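Local coordinates for MREC protein (Listeria monocytogenes, PDB 2J5U) that probably takes part in forming and maintaining bacterial cell shape and assembles into a homooligomer built from dimers, at residues Asn82-Gln86 and Leu126-Asp130; Ser107-Lys112 and Phe185-Ile191; Pro165-Phe170 and Gly203-Thr207; Thr62-Arg66 and Lys226-Glu230. One frame throughout, in Å; residues are numbered along the deposited sequence.

Contact 1 of 4, residues Asn82-Gln86 and Leu126-Asp130; sequences NWNDQ and LTSSD
Asp85 points its carboxylate at Ser129 and offers a single oxygen, OD1, to two donors of that residue. Ser129 N lies 2.7 Å from Asp85 OD1, and Ser129 OG lies 3.0 Å from Asp85 OD1. Both hydrogen bonds arrive on the syn side and from the same face of the carboxylate, 30° and 24° out of its plane. Ser129 manages this double approach because its OG sits between its own backbone N and carbonyl carbon (chi1 58°). Ser128 presses its backbone against the same oxygen, with CA 3.3 Å from Asp85 OD1. Ser128 OG accepts from Asp130 N at 3.1 Å, forming an ST turn. Next to this, the side chains of Asn84 and Thr127 run at a slant to each other, and Thr127 OG1 donates to Asn84 O at 2.8 Å, slightly tilted from the carbonyl plane. The two loops lead into strand 86-89 and out of strand 121-125, neighbours in the first barrel. Two donors on one carboxylate oxygen, with a hydroxyl on the preceding carbonyl, tie these loops together at the protein surface and would be expected to stabilise the charged form of Asp85.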
loop_
_atom_site.group_PDB
_atom_site.type_symbol
_atom_site.label_atom_id
_atom_site.label_comp_id
_atom_site.label_asym_id
_atom_site.label_seq_id
_atom_site.Cartn_x
_atom_site.Cartn_y
_atom_site.Cartn_z
ATOM N N ASN A 82 -20.997 -90.948 13.488
ATOM C CA ASN A 82 -21.074 -89.633 12.856
ATOM C C ASN A 82 -19.788 -88.834 13.111
ATOM O O ASN A 82 -19.804 -87.628 13.379
ATOM C CB ASN A 82 -22.311 -88.877 13.356
ATOM C CG ASN A 82 -22.301 -88.653 14.846
ATOM O OD1 ASN A 82 -21.468 -89.201 15.567
ATOM N ND2 ASN A 82 -23.236 -87.846 15.321
ATOM N N TRP A 83 -18.672 -89.543 12.995
ATOM C CA TRP A 83 -17.335 -89.008 13.204
ATOM C C TRP A 83 -17.039 -87.661 12.543
ATOM O O TRP A 83 -16.460 -86.770 13.167
ATOM C CB TRP A 83 -16.317 -90.044 12.720
ATOM C CG TRP A 83 -14.929 -89.822 13.218
ATOM C CD1 TRP A 83 -13.897 -89.229 12.549
ATOM C CD2 TRP A 83 -14.423 -90.170 14.511
ATOM N NE1 TRP A 83 -12.779 -89.182 13.350
ATOM C CE2 TRP A 83 -13.076 -89.749 14.561
ATOM C CE3 TRP A 83 -14.983 -90.788 15.635
ATOM C CZ2 TRP A 83 -12.278 -89.928 15.688
ATOM C CZ3 TRP A 83 -14.190 -90.968 16.762
ATOM C CH2 TRP A 83 -12.850 -90.534 16.780
ATOM N N ASN A 84 -17.430 -87.514 11.284
ATOM C CA ASN A 84 -17.163 -86.284 10.553
ATOM C C ASN A 84 -18.201 -85.190 10.686
ATOM O O ASN A 84 -18.068 -84.129 10.086
ATOM C CB ASN A 84 -16.971 -86.588 9.071
ATOM C CG ASN A 84 -15.744 -87.413 8.815
ATOM O OD1 ASN A 84 -14.725 -87.248 9.489
ATOM N ND2 ASN A 84 -15.820 -88.298 7.832
ATOM N N ASP A 85 -19.232 -85.436 11.470
ATOM C CA ASP A 85 -20.273 -84.443 11.620
ATOM C C ASP A 85 -20.155 -83.624 12.887
ATOM O O ASP A 85 -20.382 -82.412 12.906
ATOM C CB ASP A 85 -21.657 -85.110 11.657
ATOM C CG ASP A 85 -22.093 -85.652 10.318
ATOM O OD1 ASP A 85 -21.615 -85.144 9.274
ATOM O OD2 ASP A 85 -22.942 -86.574 10.311
ATOM N N GLN A 86 -19.742 -84.285 13.946
ATOM C CA GLN A 86 -19.797 -83.630 15.214
ATOM C C GLN A 86 -18.795 -84.087 16.251
ATOM O O GLN A 86 -18.221 -85.167 16.167
ATOM C CB GLN A 86 -21.239 -83.850 15.639
ATOM C CG GLN A 86 -21.661 -83.654 17.015
ATOM C CD GLN A 86 -23.140 -83.961 17.099
ATOM O OE1 GLN A 86 -23.910 -83.534 16.239
ATOM N NE2 GLN A 86 -23.545 -84.700 18.123
ATOM N N LEU A 126 -16.544 -78.678 9.921
ATOM C CA LEU A 126 -16.615 -78.255 8.535
ATOM C C LEU A 126 -16.917 -79.467 7.667
ATOM O O LEU A 126 -17.667 -79.362 6.692
ATOM C CB LEU A 126 -15.297 -77.608 8.095
ATOM C CG LEU A 126 -14.999 -76.254 8.744
ATOM C CD1 LEU A 126 -13.650 -75.700 8.290
ATOM C CD2 LEU A 126 -16.112 -75.300 8.359
ATOM N N THR A 127 -16.355 -80.617 8.040
ATOM C CA THR A 127 -16.557 -81.857 7.281
ATOM C C THR A 127 -17.965 -82.449 7.409
ATOM O O THR A 127 -18.253 -83.498 6.843
ATOM C CB THR A 127 -15.546 -82.961 7.702
ATOM O OG1 THR A 127 -15.651 -83.199 9.109
ATOM C CG2 THR A 127 -14.129 -82.553 7.365
ATOM N N SER A 128 -18.839 -81.779 8.148
ATOM C CA SER A 128 -20.199 -82.264 8.339
ATOM C C SER A 128 -20.962 -82.557 7.053
ATOM O O SER A 128 -20.709 -81.949 6.009
ATOM C CB SER A 128 -20.997 -81.262 9.160
ATOM O OG SER A 128 -22.350 -81.658 9.255
ATOM N N SER A 129 -21.908 -83.485 7.141
ATOM C CA SER A 129 -22.724 -83.850 5.989
ATOM C C SER A 129 -24.014 -83.036 5.906
ATOM O O SER A 129 -24.864 -83.312 5.062
ATOM C CB SER A 129 -23.062 -85.341 6.021
ATOM O OG SER A 129 -23.738 -85.679 7.217
ATOM N N ASP A 130 -24.160 -82.039 6.774
ATOM C CA ASP A 130 -25.352 -81.188 6.774
ATOM C C ASP A 130 -25.256 -80.189 5.630
ATOM O O ASP A 130 -24.466 -79.268 5.701
ATOM C CB ASP A 130 -25.451 -80.413 8.085
ATOM C CG ASP A 130 -26.776 -79.687 8.233
ATOM O OD1 ASP A 130 -27.259 -79.112 7.237
ATOM O OD2 ASP A 130 -27.337 -79.689 9.349
#

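Contact 2 of 4, residues Ser107-Lys112 and Phe185-Ile191; sequences SGLIGK and FPAGIFI
Leu109 N donates to Phe190 O at 2.9 Å. It is the one hydrogen bond between these segments; the other contacts are van der Waals, most of them between apolar side chains. Leu109 carries most of them. Its CB rests 3.7 Å from Ile189 CG2, the two side chains crossing at about a right angle. With CG anti to the backbone N (chi1 177°), Leu109 reaches Ile191, which lies alongside it and points the same way, Leu109 CD2 being 4.1 Å from Ile191 CG1. Further along, Phe185 turns its ring edge to the aliphatic root of Lys112: Phe185 CZ approaches Lys112 CB at 3.5 Å, in the plane of the ring. At the other end the Phe190 ring also presents its edge, Phe190 CD2 standing 3.7 Å from Ser107 O.

In the next shell, Ile110 and Gly111 form a classic beta bulge opposite Val103, Thr104 packs on Leu109 and Ile189, and Thr178 accompanies Leu109 and Ile191. Glu36 and Gln40 of the second subunit cover Ser107 and Phe190. Strand 108-116 belongs to the first six-stranded barrel and strand 190-199 to the second, a double-barrel plan consistent with kinship to the chymotrypsin-like PA clan. One backbone bond set in a buried aliphatic and aromatic cluster thus joins the barrels near the centre of the chain.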
loop_
_atom_site.group_PDB
_atom_site.type_symbol
_atom_site.label_atom_id
_atom_site.label_comp_id
_atom_site.label_asym_id
_atom_site.label_seq_id
_atom_site.Cartn_x
_atom_site.Cartn_y
_atom_site.Cartn_z
ATOM N N SER A 107 -3.809 -74.745 13.308
ATOM C CA SER A 107 -3.731 -74.794 11.857
ATOM C C SER A 107 -5.018 -74.469 11.097
ATOM O O SER A 107 -5.086 -74.686 9.885
ATOM C CB SER A 107 -3.189 -76.160 11.413
ATOM O OG SER A 107 -3.426 -77.158 12.393
ATOM N N GLY A 108 -6.038 -73.952 11.780
ATOM C CA GLY A 108 -7.264 -73.607 11.071
ATOM C C GLY A 108 -8.616 -73.713 11.759
ATOM O O GLY A 108 -8.739 -74.097 12.925
ATOM N N LEU A 109 -9.645 -73.346 11.006
ATOM C CA LEU A 109 -11.031 -73.386 11.468
ATOM C C LEU A 109 -11.552 -74.828 11.427
ATOM O O LEU A 109 -11.337 -75.536 10.436
ATOM C CB LEU A 109 -11.902 -72.529 10.541
ATOM C CG LEU A 109 -13.403 -72.521 10.842
ATOM C CD1 LEU A 109 -13.611 -71.783 12.130
ATOM C CD2 LEU A 109 -14.190 -71.843 9.761
ATOM N N ILE A 110 -12.235 -75.272 12.480
ATOM C CA ILE A 110 -12.773 -76.633 12.439
ATOM C C ILE A 110 -14.297 -76.717 12.563
ATOM O O ILE A 110 -14.886 -77.758 12.288
ATOM C CB ILE A 110 -12.140 -77.557 13.510
ATOM C CG1 ILE A 110 -12.604 -77.148 14.905
ATOM C CG2 ILE A 110 -10.631 -77.512 13.388
ATOM C CD1 ILE A 110 -12.304 -78.156 15.958
ATOM N N GLY A 111 -14.950 -75.639 12.978
ATOM C CA GLY A 111 -16.394 -75.710 13.076
ATOM C C GLY A 111 -17.049 -74.613 13.866
ATOM O O GLY A 111 -16.455 -73.557 14.080
ATOM N N LYS A 112 -18.283 -74.862 14.292
ATOM C CA LYS A 112 -19.013 -73.889 15.077
ATOM C C LYS A 112 -19.847 -74.566 16.142
ATOM O O LYS A 112 -20.282 -75.699 15.980
ATOM C CB LYS A 112 -19.915 -73.030 14.189
ATOM C CG LYS A 112 -21.140 -73.721 13.651
ATOM C CD LYS A 112 -22.073 -72.694 13.038
ATOM C CE LYS A 112 -23.348 -73.332 12.519
ATOM N NZ LYS A 112 -23.071 -74.441 11.550
ATOM N N PHE A 185 -18.808 -65.012 13.153
ATOM C CA PHE A 185 -17.414 -65.402 13.363
ATOM C C PHE A 185 -16.561 -64.160 13.249
ATOM O O PHE A 185 -16.971 -63.184 12.625
ATOM C CB PHE A 185 -16.921 -66.364 12.274
ATOM C CG PHE A 185 -17.538 -67.729 12.310
ATOM C CD1 PHE A 185 -17.309 -68.612 11.262
ATOM C CD2 PHE A 185 -18.278 -68.159 13.397
ATOM C CE1 PHE A 185 -17.802 -69.912 11.295
ATOM C CE2 PHE A 185 -18.777 -69.456 13.448
ATOM C CZ PHE A 185 -18.536 -70.338 12.392
ATOM N N PRO A 186 -15.379 -64.159 13.887
ATOM C CA PRO A 186 -14.528 -62.979 13.758
ATOM C C PRO A 186 -13.917 -63.205 12.381
ATOM O O PRO A 186 -13.881 -64.342 11.908
ATOM C CB PRO A 186 -13.510 -63.166 14.873
ATOM C CG PRO A 186 -13.398 -64.646 14.964
ATOM C CD PRO A 186 -14.840 -65.072 14.907
ATOM N N ALA A 187 -13.457 -62.155 11.716
ATOM C CA ALA A 187 -12.869 -62.363 10.403
ATOM C C ALA A 187 -11.383 -62.688 10.533
ATOM O O ALA A 187 -10.766 -62.405 11.557
ATOM C CB ALA A 187 -13.072 -61.134 9.539
ATOM N N GLY A 188 -10.823 -63.313 9.504
ATOM C CA GLY A 188 -9.412 -63.630 9.534
ATOM C C GLY A 188 -9.003 -65.019 9.981
ATOM O O GLY A 188 -7.815 -65.324 9.997
ATOM N N ILE A 189 -9.946 -65.869 10.360
ATOM C CA ILE A 189 -9.548 -67.202 10.769
ATOM C C ILE A 189 -9.220 -67.984 9.509
ATOM O O ILE A 189 -9.998 -67.985 8.562
ATOM C CB ILE A 189 -10.662 -67.925 11.544
ATOM C CG1 ILE A 189 -10.804 -67.343 12.952
ATOM C CG2 ILE A 189 -10.292 -69.396 11.719
ATOM C CD1 ILE A 189 -10.831 -65.855 13.014
ATOM N N PHE A 190 -8.062 -68.636 9.493
ATOM C CA PHE A 190 -7.647 -69.419 8.325
ATOM C C PHE A 190 -8.544 -70.646 8.128
ATOM O O PHE A 190 -8.816 -71.392 9.073
ATOM C CB PHE A 190 -6.183 -69.876 8.465
ATOM C CG PHE A 190 -5.669 -70.644 7.269
ATOM C CD1 PHE A 190 -5.557 -70.032 6.020
ATOM C CD2 PHE A 190 -5.324 -71.989 7.382
ATOM C CE1 PHE A 190 -5.109 -70.752 4.892
ATOM C CE2 PHE A 190 -4.880 -72.714 6.270
ATOM C CZ PHE A 190 -4.772 -72.091 5.020
ATOM N N ILE A 191 -8.996 -70.852 6.896
ATOM C CA ILE A 191 -9.857 -71.985 6.591
ATOM C C ILE A 191 -9.098 -73.030 5.784
ATOM O O ILE A 191 -9.078 -74.206 6.143
ATOM C CB ILE A 191 -11.092 -71.562 5.770
ATOM C CG1 ILE A 191 -11.989 -70.623 6.587
ATOM C CG2 ILE A 191 -11.847 -72.782 5.339
ATOM C CD1 ILE A 191 -13.190 -70.118 5.818
#

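Contact 3 of 4, residues Pro165-Phe170 and Gly203-Thr207; sequences PYDMKF and GLSQT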
loop_
_atom_site.group_PDB
_atom_site.type_symbol
_atom_site.label_atom_id
_atom_site.label_comp_id
_atom_site.label_asym_id
_atom_site.label_seq_id
_atom_site.Cartn_x
_atom_site.Cartn_y
_atom_site.Cartn_z
ATOM N N PRO A 165 -16.973 -64.154 -7.665
ATOM C CA PRO A 165 -17.206 -63.382 -8.892
ATOM C C PRO A 165 -16.686 -64.122 -10.120
ATOM O O PRO A 165 -15.572 -64.637 -10.111
ATOM C CB PRO A 165 -16.464 -62.074 -8.624
ATOM C CG PRO A 165 -15.396 -62.465 -7.616
ATOM C CD PRO A 165 -16.148 -63.398 -6.708
ATOM N N TYR A 166 -17.496 -64.166 -11.174
ATOM C CA TYR A 166 -17.140 -64.882 -12.399
ATOM C C TYR A 166 -16.023 -64.279 -13.240
ATOM O O TYR A 166 -15.418 -64.973 -14.052
ATOM C CB TYR A 166 -18.371 -65.037 -13.284
ATOM C CG TYR A 166 -18.711 -63.784 -14.052
ATOM C CD1 TYR A 166 -18.128 -63.524 -15.299
ATOM C CD2 TYR A 166 -19.597 -62.839 -13.526
ATOM C CE1 TYR A 166 -18.422 -62.347 -16.004
ATOM C CE2 TYR A 166 -19.897 -61.662 -14.222
ATOM C CZ TYR A 166 -19.307 -61.424 -15.458
ATOM O OH TYR A 166 -19.613 -60.273 -16.142
ATOM N N ASP A 167 -15.746 -62.996 -13.061
ATOM C CA ASP A 167 -14.709 -62.352 -13.857
ATOM C C ASP A 167 -13.353 -62.234 -13.173
ATOM O O ASP A 167 -12.375 -61.808 -13.788
ATOM C CB ASP A 167 -15.184 -60.974 -14.269
ATOM C CG ASP A 167 -15.715 -60.191 -13.103
ATOM O OD1 ASP A 167 -14.912 -59.834 -12.210
ATOM O OD2 ASP A 167 -16.941 -59.949 -13.070
ATOM N N MET A 168 -13.296 -62.603 -11.902
ATOM C CA MET A 168 -12.054 -62.548 -11.146
ATOM C C MET A 168 -11.335 -63.876 -11.412
ATOM O O MET A 168 -11.987 -64.889 -11.658
ATOM C CB MET A 168 -12.393 -62.391 -9.666
ATOM C CG MET A 168 -11.427 -61.555 -8.869
ATOM S SD MET A 168 -12.211 -60.945 -7.358
ATOM C CE MET A 168 -13.135 -59.619 -8.011
ATOM N N LYS A 169 -10.009 -63.889 -11.377
ATOM C CA LYS A 169 -9.299 -65.140 -11.637
ATOM C C LYS A 169 -8.554 -65.663 -10.410
ATOM O O LYS A 169 -7.825 -64.923 -9.747
ATOM C CB LYS A 169 -8.313 -64.958 -12.788
ATOM C CG LYS A 169 -7.197 -63.998 -12.456
ATOM C CD LYS A 169 -6.030 -64.154 -13.403
ATOM C CE LYS A 169 -6.389 -63.758 -14.814
ATOM N NZ LYS A 169 -5.235 -64.020 -15.717
ATOM N N PHE A 170 -8.723 -66.951 -10.121
ATOM C CA PHE A 170 -8.076 -67.537 -8.956
ATOM C C PHE A 170 -6.989 -68.534 -9.289
ATOM O O PHE A 170 -7.050 -69.231 -10.298
ATOM C CB PHE A 170 -9.126 -68.178 -8.058
ATOM C CG PHE A 170 -10.243 -67.249 -7.707
ATOM C CD1 PHE A 170 -11.339 -67.115 -8.548
ATOM C CD2 PHE A 170 -10.171 -66.460 -6.569
ATOM C CE1 PHE A 170 -12.346 -66.206 -8.259
ATOM C CE2 PHE A 170 -11.170 -65.550 -6.274
ATOM C CZ PHE A 170 -12.259 -65.421 -7.118
ATOM N N GLY A 203 -22.857 -70.048 -15.501
ATOM C CA GLY A 203 -21.863 -69.139 -16.049
ATOM C C GLY A 203 -21.933 -67.796 -15.330
ATOM O O GLY A 203 -21.401 -66.791 -15.799
ATOM N N LEU A 204 -22.586 -67.796 -14.169
ATOM C CA LEU A 204 -22.776 -66.595 -13.356
ATOM C C LEU A 204 -21.714 -66.388 -12.278
ATOM O O LEU A 204 -21.468 -65.260 -11.857
ATOM C CB LEU A 204 -24.148 -66.652 -12.674
ATOM C CG LEU A 204 -25.380 -66.858 -13.561
ATOM C CD1 LEU A 204 -26.606 -67.140 -12.687
ATOM C CD2 LEU A 204 -25.592 -65.626 -14.433
ATOM N N SER A 205 -21.099 -67.472 -11.823
ATOM C CA SER A 205 -20.090 -67.388 -10.774
ATOM C C SER A 205 -19.063 -68.499 -10.894
ATOM O O SER A 205 -19.119 -69.306 -11.814
ATOM C CB SER A 205 -20.766 -67.485 -9.409
ATOM O OG SER A 205 -21.596 -68.633 -9.351
ATOM N N GLN A 206 -18.120 -68.533 -9.962
ATOM C CA GLN A 206 -17.104 -69.572 -9.952
ATOM C C GLN A 206 -17.195 -70.343 -8.647
ATOM O O GLN A 206 -17.847 -69.912 -7.702
ATOM C CB GLN A 206 -15.703 -68.980 -10.082
ATOM C CG GLN A 206 -15.347 -68.494 -11.462
ATOM C CD GLN A 206 -13.944 -67.930 -11.513
ATOM O OE1 GLN A 206 -12.962 -68.666 -11.546
ATOM N NE2 GLN A 206 -13.843 -66.609 -11.499
ATOM N N THR A 207 -16.542 -71.495 -8.603
ATOM C CA THR A 207 -16.545 -72.311 -7.409
ATOM C C THR A 207 -15.138 -72.815 -7.224
ATOM O O THR A 207 -14.540 -73.341 -8.155
ATOM C CB THR A 207 -17.485 -73.514 -7.556
ATOM O OG1 THR A 207 -18.801 -73.052 -7.880
ATOM C CG2 THR A 207 -17.537 -74.312 -6.258
#
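Tyr166 and Ser205 bring their backbones to a CA-CA distance of 4.2 Å where the loop after strand 158-165 folds over the start of strand 205-212, its antiparallel neighbour in the second barrel. Gln206 reaches into that loop. Its CG is anti to the carbonyl carbon and the chain beyond is extended (chi2 180°), which carries the amide in among the backbone carbonyls. Gln206 NE2 donates to Pro165 O at 3.0 Å, in the carbonyl plane and on a lone pair, although this carbonyl oxygen stands 26° out of the plane of the glutamine amide. A second bond goes from NE2 to Met168 O, which lies almost exactly in the amide plane; the modelled distance between Gln206 NE2 and Met168 O, 2.5 Å, is short enough for its exact value to be doubtful. Phe170 comes up beside the amide edge-on, its ring plane turned 59° from the amide plane. Phe170 CD1 is 3.7 Å from Gln206 OE1, which lies in the plane of the ring. At the outer end of the contact, Tyr166 packs its CB against Leu204 O at 3.4 Å, while one face of its ring receives Asp167 OD2, offset toward the rim.

Ile194 and Val197 of strand 190-199 pack on Phe170, and Tyr217 of the second subunit packs on Pro165. The chemistry suits the modelled amide orientation: the nitrogen faces carbonyl acceptors, the oxygen lies at the ring edge of Phe170, near CD1, and a buried glutamine thereby fastens the turn of the loop to the barrel strand.

Contact 4 of 4, residues Thr62-Arg66 and Lys226-Glu230; sequences TDSIR and KRSAE
Asp63, Ser64 and Ile65 lie against the end of strand 221-227 and the loop that follows it, where the chain passes from the long helix 31-58, in a region predicted to form a coiled coil, into the first beta-barrel. No hydrogen bond spans the two segments, and van der Waals contacts make up the interface. Ala229 makes the most contacts: its CA is 3.6 Å from Asp63 O, and its CB is 3.7 Å from Ser64 O. Asp63 OD1 meets only the aliphatic part of its neighbour, 3.8 Å from Ser228 CB.

The polar bonds run within the segments or to other parts of the fold. Arg227 is extended from CG to NE, and the chain after it turns back so that two carbonyls meet its guanidinium: Arg227 NE donates to Ala229 O at 3.2 Å from well above the carbonyl plane, and Arg227 NH1 to Glu230 O at 2.8 Å with only a small tilt. Both carbonyl oxygens lie close to the guanidinium plane. NH2 is taken up by Gly180 O and Phe185 O, and NH1 also by Ile76 O of the second subunit, so the group is gripped on several sides and its rotation is fixed. On the linker, Ser64 OG bonds to Lys56 NZ and takes a weak bond from Arg66 N.

One van der Waals contact reaches this guanidinium. Ile65, which also packs on Val75 of the second subunit, sets its CD1 over one face of the group, 3.9 Å from Arg227 NH2.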
loop_
_atom_site.group_PDB
_atom_site.type_symbol
_atom_site.label_atom_id
_atom_site.label_comp_id
_atom_site.label_asym_id
_atom_site.label_seq_id
_atom_site.Cartn_x
_atom_site.Cartn_y
_atom_site.Cartn_z
ATOM N N THR A 62 -13.502 -49.324 17.821
ATOM C CA THR A 62 -13.531 -50.327 18.867
ATOM C C THR A 62 -14.201 -51.585 18.337
ATOM O O THR A 62 -15.023 -51.525 17.420
ATOM C CB THR A 62 -14.333 -49.831 20.071
ATOM O OG1 THR A 62 -15.661 -49.491 19.646
ATOM C CG2 THR A 62 -13.672 -48.611 20.677
ATOM N N ASP A 63 -13.843 -52.721 18.923
ATOM C CA ASP A 63 -14.424 -54.003 18.542
ATOM C C ASP A 63 -14.542 -54.157 17.040
ATOM O O ASP A 63 -15.645 -54.311 16.509
ATOM C CB ASP A 63 -15.807 -54.156 19.180
ATOM C CG ASP A 63 -15.754 -54.116 20.698
ATOM O OD1 ASP A 63 -14.977 -54.905 21.286
ATOM O OD2 ASP A 63 -16.484 -53.299 21.304
ATOM N N SER A 64 -13.401 -54.108 16.359
ATOM C CA SER A 64 -13.381 -54.259 14.915
ATOM C C SER A 64 -13.804 -55.685 14.561
ATOM O O SER A 64 -13.934 -56.550 15.427
ATOM C CB SER A 64 -11.986 -53.991 14.361
ATOM O OG SER A 64 -11.159 -55.121 14.542
ATOM N N ILE A 65 -13.996 -55.917 13.272
ATOM C CA ILE A 65 -14.419 -57.199 12.769
ATOM C C ILE A 65 -13.463 -58.358 13.070
ATOM O O ILE A 65 -13.870 -59.512 13.013
ATOM C CB ILE A 65 -14.659 -57.094 11.248
ATOM C CG1 ILE A 65 -16.018 -57.693 10.881
ATOM C CG2 ILE A 65 -13.518 -57.743 10.490
ATOM C CD1 ILE A 65 -16.172 -59.127 11.217
ATOM N N ARG A 66 -12.206 -58.087 13.408
ATOM C CA ARG A 66 -11.283 -59.199 13.675
ATOM C C ARG A 66 -11.023 -59.558 15.135
ATOM O O ARG A 66 -10.382 -60.566 15.410
ATOM C CB ARG A 66 -9.930 -58.945 13.019
ATOM C CG ARG A 66 -9.944 -57.890 11.956
ATOM C CD ARG A 66 -8.573 -57.753 11.334
ATOM N NE ARG A 66 -8.140 -58.995 10.706
ATOM C CZ ARG A 66 -7.106 -59.713 11.127
ATOM N NH1 ARG A 66 -6.777 -60.837 10.494
ATOM N NH2 ARG A 66 -6.407 -59.303 12.184
ATOM N N LYS A 226 -15.068 -66.133 20.931
ATOM C CA LYS A 226 -16.218 -65.266 21.143
ATOM C C LYS A 226 -15.950 -64.100 20.189
ATOM O O LYS A 226 -14.859 -63.537 20.193
ATOM C CB LYS A 226 -16.255 -64.764 22.587
ATOM C CG LYS A 226 -17.299 -63.686 22.857
ATOM C CD LYS A 226 -17.143 -63.110 24.258
ATOM C CE LYS A 226 -18.134 -61.974 24.512
ATOM N NZ LYS A 226 -17.993 -61.384 25.888
ATOM N N ARG A 227 -16.914 -63.748 19.349
ATOM C CA ARG A 227 -16.713 -62.640 18.410
ATOM C C ARG A 227 -16.934 -61.318 19.128
ATOM O O ARG A 227 -17.912 -61.169 19.861
ATOM C CB ARG A 227 -17.677 -62.768 17.223
ATOM C CG ARG A 227 -17.895 -61.496 16.436
ATOM C CD ARG A 227 -18.736 -61.781 15.220
ATOM N NE ARG A 227 -19.385 -60.588 14.694
ATOM C CZ ARG A 227 -19.586 -60.367 13.400
ATOM N NH1 ARG A 227 -20.192 -59.259 12.996
ATOM N NH2 ARG A 227 -19.163 -61.250 12.507
ATOM N N SER A 228 -16.027 -60.364 18.929
ATOM C CA SER A 228 -16.152 -59.061 19.590
ATOM C C SER A 228 -17.099 -58.143 18.848
ATOM O O SER A 228 -17.936 -57.489 19.450
ATOM C CB SER A 228 -14.794 -58.367 19.703
ATOM O OG SER A 228 -13.909 -59.110 20.511
ATOM N N ALA A 229 -16.953 -58.093 17.533
ATOM C CA ALA A 229 -17.797 -57.240 16.732
ATOM C C ALA A 229 -19.269 -57.511 16.989
ATOM O O ALA A 229 -19.668 -58.645 17.258
ATOM C CB ALA A 229 -17.484 -57.441 15.264
ATOM N N GLU A 230 -20.062 -56.448 16.913
ATOM C CA GLU A 230 -21.501 -56.529 17.095
ATOM C C GLU A 230 -22.041 -57.615 16.167
ATOM O O GLU A 230 -21.509 -57.828 15.077
ATOM C CB GLU A 230 -22.123 -55.184 16.731
ATOM C CG GLU A 230 -23.635 -55.138 16.778
ATOM C CD GLU A 230 -24.176 -55.126 18.187
ATOM O OE1 GLU A 230 -25.398 -54.922 18.342
ATOM O OE2 GLU A 230 -23.388 -55.321 19.141
#

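Overall arrangement
From the N terminus, the chain leaves helix 31-58 and opens contact 4 at 62-66; its loop closes only at 226-230 and encloses the other three. Contact 1 opens at 82-86, and contact 2 opens at 107-112 before contact 1 closes at 126-130, so these two cross. Contact 3 opens at 165-170, and contact 2 closes at 185-191 before contact 3 closes at 203-207, a second crossing. Contacts 1 and 3 are in series, one in each barrel, their centres about 28 Å apart. Contact 2 bridges the barrels and touches contact 1 through Leu126 and Ile110, and contact 4 through Ala187 and Ile65, linking the barrels to the loop that follows the helix.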